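Long-range contacts in aldose 1-epimerase (Caenorhabditis elegans, PDB 1LUR), which probably interconverts the alpha and beta anomers of aldose sugars such as galactose, as an aldose 1-epimerase of the galactose mutarotase family: residues N75-S80 / P97-G102; T170-W175 / A301-F306. All coordinates share one frame; numbering follows the deposited sequence.

How the interactions relate
Interactions 1 and 2 both belong to the aldose 1-epimerase family region of the chain, with centres about 17 Å apart. They come in series: 75-80 pairs with 97-102 before 170-175 pairs with 301-306. Interaction 1 is a small antiparallel ribbon of strands 76-77 and 99-100, about 16 Å from the centre of the chain. Interaction 2 is buried close to that centre. It joins strands 170-175 and 300-305, neighbours in a large antiparallel sheet. The two meet where the rings of His101 and His172 pack at about 80°, His101 NE2 lying 3.8 Å from His172 CD2. This meeting brings Arg76 and His101 near His172 and Glu303, consistent with the sugar site of galactose mutarotases.

Interaction 1: N75-S80 / P97-G102; sequences NRIKNS and PHYLHG
Arg76 and Leu100 form an antiparallel non-hydrogen-bonded pair, and their side chains run alongside each other in the same direction. Arg76 CB touches His98 CB. CG is anti to the carbonyl carbon (chi1 -48°), and the chain then runs extended to NE, which carries it along Leu100 and past His98. Arg76 CG meets Leu100 CD1 at 3.7 Å. Arg76 CD passes His98 CD2 at 3.9 Å, with the guanidinium and imidazole planes almost perpendicular (82°). At the tip, Leu100 CD1 sits over the centre of one guanidinium face. The same methyl also covers a face of the His101 ring. Arg76 NH1 donates to Asn75 OD1 (3.1 Å), which lies near the guanidinium plane. The Arg76 backbone N reaches the same oxygen from the same face of the amide. Two bonds therefore hold the Asn75 amide oxygen, and the one from NH1 helps to fix the arginine tip.

Asn75 N donates to His101 ND1 (2.9 Å), and His101 N donates to Asn75 O (2.8 Å). At the other end Asn79 N gives a straight bond to His98 ND1 (2.9 Å, 169°), in the ring plane. His98 NE2 is hydrogen-bonded to Thr201. Ser80 OG donates to Pro97 O (2.9 Å). Between these ends, Ile77 N bonds Tyr99 O; the return bond, Tyr99 N to Ile77 O, is weak. In this short antiparallel ribbon, Asn75, Arg76 and His101 are consistent with the edge of a galactose mutarotase sugar site.

Interaction 2: T170-W175 / A301-F306; sequences TNHAYW and AIEPQF
Tyr174 and Ala301 are an antiparallel non-hydrogen-bonded pair with CA atoms 4.0 Å apart, and the two segments run 157° from each other. Beside this pair, Ile302 N makes a weak bond to Ala173 O. Ala301 CB sits over the centre of the Tyr174 ring, a CH-pi contact 4.3 Å from the centroid.

Glu303 crosses one face of the His172 ring obliquely. Its CD lies 3.4 Å above the ring plane, offset toward the rim, and the carboxylate is turned 43° from the ring. Glu303 OE1 is 3.1 Å from His172 NE2, but the angle is too poor for a hydrogen bond. The His172 ring also meets that of His101. An alanine at His172 would probably open a gap beside Glu303, leaving its carboxylate freer to turn and His101 without its ring partner.

Thr170 OG1, anti to its own backbone N (chi1 -162°), donates to Pro304 O at 2.6 Å from above the carbonyl plane. Asn171 OD1 accepts from Ala173 N, forming an Asx turn where the strand is broken. A water donates to this OD1 and to Ile302 O (2.6 Å). It also accepts a weak bond from Trp175 NE1. The Trp175 side chain crosses Ile302 at about a right angle, Trp175 CD1 lying 3.7 Å from Ile302 CG1.

These are adjacent strands of the beta-sandwich of galactose mutarotases. A histidine facing a glutamate there is consistent with the family's acid-base site.

Interaction 1: N75-S80 / P97-G102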
# COMPACT_ATOMS: atom_id res chain seq x y z
N ASN A 75 2.55 -2.99 -8.06
CA ASN A 75 3.43 -2.21 -8.91
C ASN A 75 3.57 -2.80 -10.31
O ASN A 75 2.66 -3.46 -10.82
CB ASN A 75 4.81 -2.02 -8.26
CG ASN A 75 5.46 -0.70 -8.66
OD1 ASN A 75 6.14 -0.62 -9.68
ND2 ASN A 75 5.23 0.34 -7.87
N ARG A 76 4.73 -2.60 -10.91
CA ARG A 76 4.97 -3.07 -12.26
C ARG A 76 5.67 -4.36 -12.62
O ARG A 76 6.58 -4.82 -11.93
CB ARG A 76 5.69 -1.96 -13.02
CG ARG A 76 5.04 -0.59 -12.86
CD ARG A 76 5.90 0.51 -13.46
NE ARG A 76 5.22 1.80 -13.40
CZ ARG A 76 4.98 2.47 -12.27
NH1 ARG A 76 5.36 1.97 -11.10
NH2 ARG A 76 4.35 3.63 -12.31
N ILE A 77 5.23 -4.92 -13.74
CA ILE A 77 5.77 -6.15 -14.31
C ILE A 77 6.41 -5.48 -15.54
O ILE A 77 5.69 -5.01 -16.43
CB ILE A 77 4.69 -7.13 -14.81
CG1 ILE A 77 3.89 -7.71 -13.64
CG2 ILE A 77 5.36 -8.23 -15.62
CD1 ILE A 77 4.71 -8.53 -12.67
N LYS A 78 7.73 -5.43 -15.57
CA LYS A 78 8.45 -4.81 -16.69
C LYS A 78 8.04 -5.29 -18.07
O LYS A 78 8.12 -6.48 -18.38
CB LYS A 78 9.96 -5.00 -16.51
CG LYS A 78 10.80 -4.25 -17.53
CD LYS A 78 12.28 -4.29 -17.14
CE LYS A 78 13.19 -3.91 -18.31
NZ LYS A 78 12.84 -2.58 -18.89
N ASN A 79 7.58 -4.35 -18.88
CA ASN A 79 7.14 -4.62 -20.24
C ASN A 79 6.01 -5.64 -20.35
O ASN A 79 5.86 -6.33 -21.35
CB ASN A 79 8.33 -5.04 -21.11
CG ASN A 79 9.38 -3.94 -21.22
OD1 ASN A 79 9.06 -2.75 -21.17
ND2 ASN A 79 10.64 -4.33 -21.38
N SER A 80 5.20 -5.71 -19.30
CA SER A 80 4.08 -6.64 -19.28
C SER A 80 4.42 -8.08 -19.64
O SER A 80 3.58 -8.79 -20.18
CB SER A 80 2.99 -6.14 -20.23
OG SER A 80 2.59 -4.82 -19.91
N PRO A 97 4.15 0.81 -21.16
CA PRO A 97 4.38 -0.52 -21.73
C PRO A 97 4.32 -1.61 -20.65
O PRO A 97 4.36 -2.80 -20.94
CB PRO A 97 5.78 -0.39 -22.31
CG PRO A 97 6.45 0.47 -21.27
CD PRO A 97 5.41 1.55 -21.02
N HIS A 98 4.19 -1.19 -19.39
CA HIS A 98 4.14 -2.13 -18.28
C HIS A 98 2.75 -2.55 -17.81
O HIS A 98 1.73 -1.99 -18.23
CB HIS A 98 4.92 -1.54 -17.10
CG HIS A 98 6.22 -0.89 -17.49
ND1 HIS A 98 7.21 -1.57 -18.17
CD2 HIS A 98 6.68 0.36 -17.30
CE1 HIS A 98 8.23 -0.75 -18.38
NE2 HIS A 98 7.93 0.42 -17.86
N TYR A 99 2.72 -3.56 -16.92
CA TYR A 99 1.49 -4.10 -16.35
C TYR A 99 1.52 -3.69 -14.88
O TYR A 99 2.25 -4.27 -14.08
CB TYR A 99 1.48 -5.63 -16.46
CG TYR A 99 0.11 -6.24 -16.34
CD1 TYR A 99 -0.92 -5.89 -17.22
CD2 TYR A 99 -0.16 -7.22 -15.38
CE1 TYR A 99 -2.16 -6.49 -17.16
CE2 TYR A 99 -1.42 -7.83 -15.30
CZ TYR A 99 -2.41 -7.46 -16.21
OH TYR A 99 -3.64 -8.07 -16.18
N LEU A 100 0.69 -2.71 -14.54
CA LEU A 100 0.61 -2.18 -13.18
C LEU A 100 -0.51 -2.67 -12.26
O LEU A 100 -1.67 -2.74 -12.65
CB LEU A 100 0.55 -0.66 -13.27
CG LEU A 100 0.44 0.16 -11.98
CD1 LEU A 100 1.78 0.21 -11.29
CD2 LEU A 100 -0.01 1.58 -12.32
N HIS A 101 -0.13 -2.98 -11.03
CA HIS A 101 -1.06 -3.45 -10.01
C HIS A 101 -2.02 -4.55 -10.40
O HIS A 101 -3.21 -4.46 -10.11
CB HIS A 101 -1.86 -2.27 -9.45
CG HIS A 101 -1.02 -1.17 -8.89
ND1 HIS A 101 0.12 -1.41 -8.15
CD2 HIS A 101 -1.16 0.18 -8.92
CE1 HIS A 101 0.64 -0.27 -7.75
NE2 HIS A 101 -0.12 0.72 -8.20
N GLY A 102 -1.51 -5.58 -11.07
CA GLY A 102 -2.35 -6.68 -11.47
C GLY A 102 -3.28 -6.48 -12.65
O GLY A 102 -4.08 -7.36 -12.95

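Interaction 2: T170-W175 / A301-F306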
# COMPACT_ATOMS: atom_id res chain seq x y z
N THR A 170 0.03 -5.47 -1.43
CA THR A 170 0.31 -4.24 -0.69
C THR A 170 -1.01 -3.52 -0.46
O THR A 170 -2.06 -3.95 -0.95
CB THR A 170 1.28 -3.27 -1.40
OG1 THR A 170 1.77 -2.33 -0.42
CG2 THR A 170 0.57 -2.47 -2.51
N ASN A 171 -0.95 -2.46 0.35
CA ASN A 171 -2.12 -1.64 0.67
C ASN A 171 -1.76 -0.28 0.08
O ASN A 171 -0.68 0.25 0.34
CB ASN A 171 -2.32 -1.53 2.18
CG ASN A 171 -3.41 -0.55 2.53
OD1 ASN A 171 -3.17 0.65 2.66
ND2 ASN A 171 -4.64 -1.04 2.64
N HIS A 172 -2.67 0.28 -0.71
CA HIS A 172 -2.40 1.56 -1.34
C HIS A 172 -3.04 2.81 -0.73
O HIS A 172 -3.50 3.69 -1.45
CB HIS A 172 -2.79 1.47 -2.82
CG HIS A 172 -1.92 2.30 -3.72
ND1 HIS A 172 -1.88 3.67 -3.66
CD2 HIS A 172 -1.06 1.94 -4.71
CE1 HIS A 172 -1.02 4.13 -4.56
NE2 HIS A 172 -0.52 3.09 -5.21
N ALA A 173 -3.07 2.89 0.60
CA ALA A 173 -3.66 4.06 1.25
C ALA A 173 -2.74 5.27 1.13
O ALA A 173 -1.53 5.16 1.31
CB ALA A 173 -3.95 3.76 2.71
N TYR A 174 -3.32 6.42 0.81
CA TYR A 174 -2.59 7.68 0.67
C TYR A 174 -2.75 8.38 2.02
O TYR A 174 -3.87 8.65 2.44
CB TYR A 174 -3.19 8.56 -0.42
CG TYR A 174 -2.94 8.11 -1.85
CD1 TYR A 174 -3.53 6.96 -2.37
CD2 TYR A 174 -2.16 8.89 -2.71
CE1 TYR A 174 -3.35 6.60 -3.71
CE2 TYR A 174 -1.98 8.54 -4.04
CZ TYR A 174 -2.57 7.40 -4.54
OH TYR A 174 -2.38 7.06 -5.86
N TRP A 175 -1.63 8.70 2.68
CA TRP A 175 -1.69 9.36 3.97
C TRP A 175 -1.41 10.86 4.03
O TRP A 175 -0.52 11.37 3.35
CB TRP A 175 -0.75 8.65 4.95
CG TRP A 175 -1.01 7.18 5.07
CD1 TRP A 175 -0.50 6.19 4.28
CD2 TRP A 175 -1.86 6.53 6.02
NE1 TRP A 175 -0.98 4.97 4.68
CE2 TRP A 175 -1.82 5.15 5.75
CE3 TRP A 175 -2.66 6.99 7.08
CZ2 TRP A 175 -2.54 4.21 6.50
CZ3 TRP A 175 -3.38 6.06 7.83
CH2 TRP A 175 -3.32 4.68 7.53
N ALA A 301 1.62 8.01 -0.26
CA ALA A 301 1.16 6.63 -0.38
C ALA A 301 2.25 5.80 0.27
O ALA A 301 3.42 5.92 -0.08
CB ALA A 301 0.98 6.24 -1.84
N ILE A 302 1.86 4.97 1.23
CA ILE A 302 2.81 4.11 1.93
C ILE A 302 2.38 2.69 1.60
O ILE A 302 1.31 2.24 2.04
CB ILE A 302 2.76 4.38 3.45
CG1 ILE A 302 3.12 5.85 3.72
CG2 ILE A 302 3.74 3.47 4.17
CD1 ILE A 302 3.15 6.23 5.20
N GLU A 303 3.21 2.00 0.84
CA GLU A 303 2.91 0.63 0.43
C GLU A 303 3.95 -0.43 0.79
O GLU A 303 4.92 -0.64 0.06
CB GLU A 303 2.70 0.62 -1.09
CG GLU A 303 2.18 1.94 -1.63
CD GLU A 303 2.15 2.03 -3.15
OE1 GLU A 303 2.18 3.16 -3.68
OE2 GLU A 303 2.09 0.98 -3.83
N PRO A 304 3.76 -1.10 1.94
CA PRO A 304 4.69 -2.15 2.38
C PRO A 304 4.49 -3.26 1.35
O PRO A 304 3.36 -3.66 1.10
CB PRO A 304 4.15 -2.53 3.75
CG PRO A 304 3.60 -1.22 4.26
CD PRO A 304 2.87 -0.69 3.04
N GLN A 305 5.56 -3.77 0.77
CA GLN A 305 5.43 -4.82 -0.25
C GLN A 305 6.78 -5.45 -0.53
O GLN A 305 7.78 -5.11 0.09
CB GLN A 305 4.95 -4.16 -1.55
CG GLN A 305 5.98 -3.13 -2.04
CD GLN A 305 5.67 -2.49 -3.39
OE1 GLN A 305 4.67 -1.79 -3.54
NE2 GLN A 305 6.55 -2.72 -4.36
N PHE A 306 6.79 -6.37 -1.50
CA PHE A 306 8.02 -7.04 -1.89
C PHE A 306 8.54 -6.10 -2.97
O PHE A 306 7.77 -5.29 -3.52
CB PHE A 306 7.76 -8.41 -2.53
CG PHE A 306 7.45 -9.49 -1.54
CD1 PHE A 306 6.14 -9.86 -1.28
CD2 PHE A 306 8.48 -10.15 -0.87
CE1 PHE A 306 5.85 -10.88 -0.37
CE2 PHE A 306 8.21 -11.16 0.04
CZ PHE A 306 6.90 -11.53 0.30
O HOH W 1 -0.71 1.79 3.56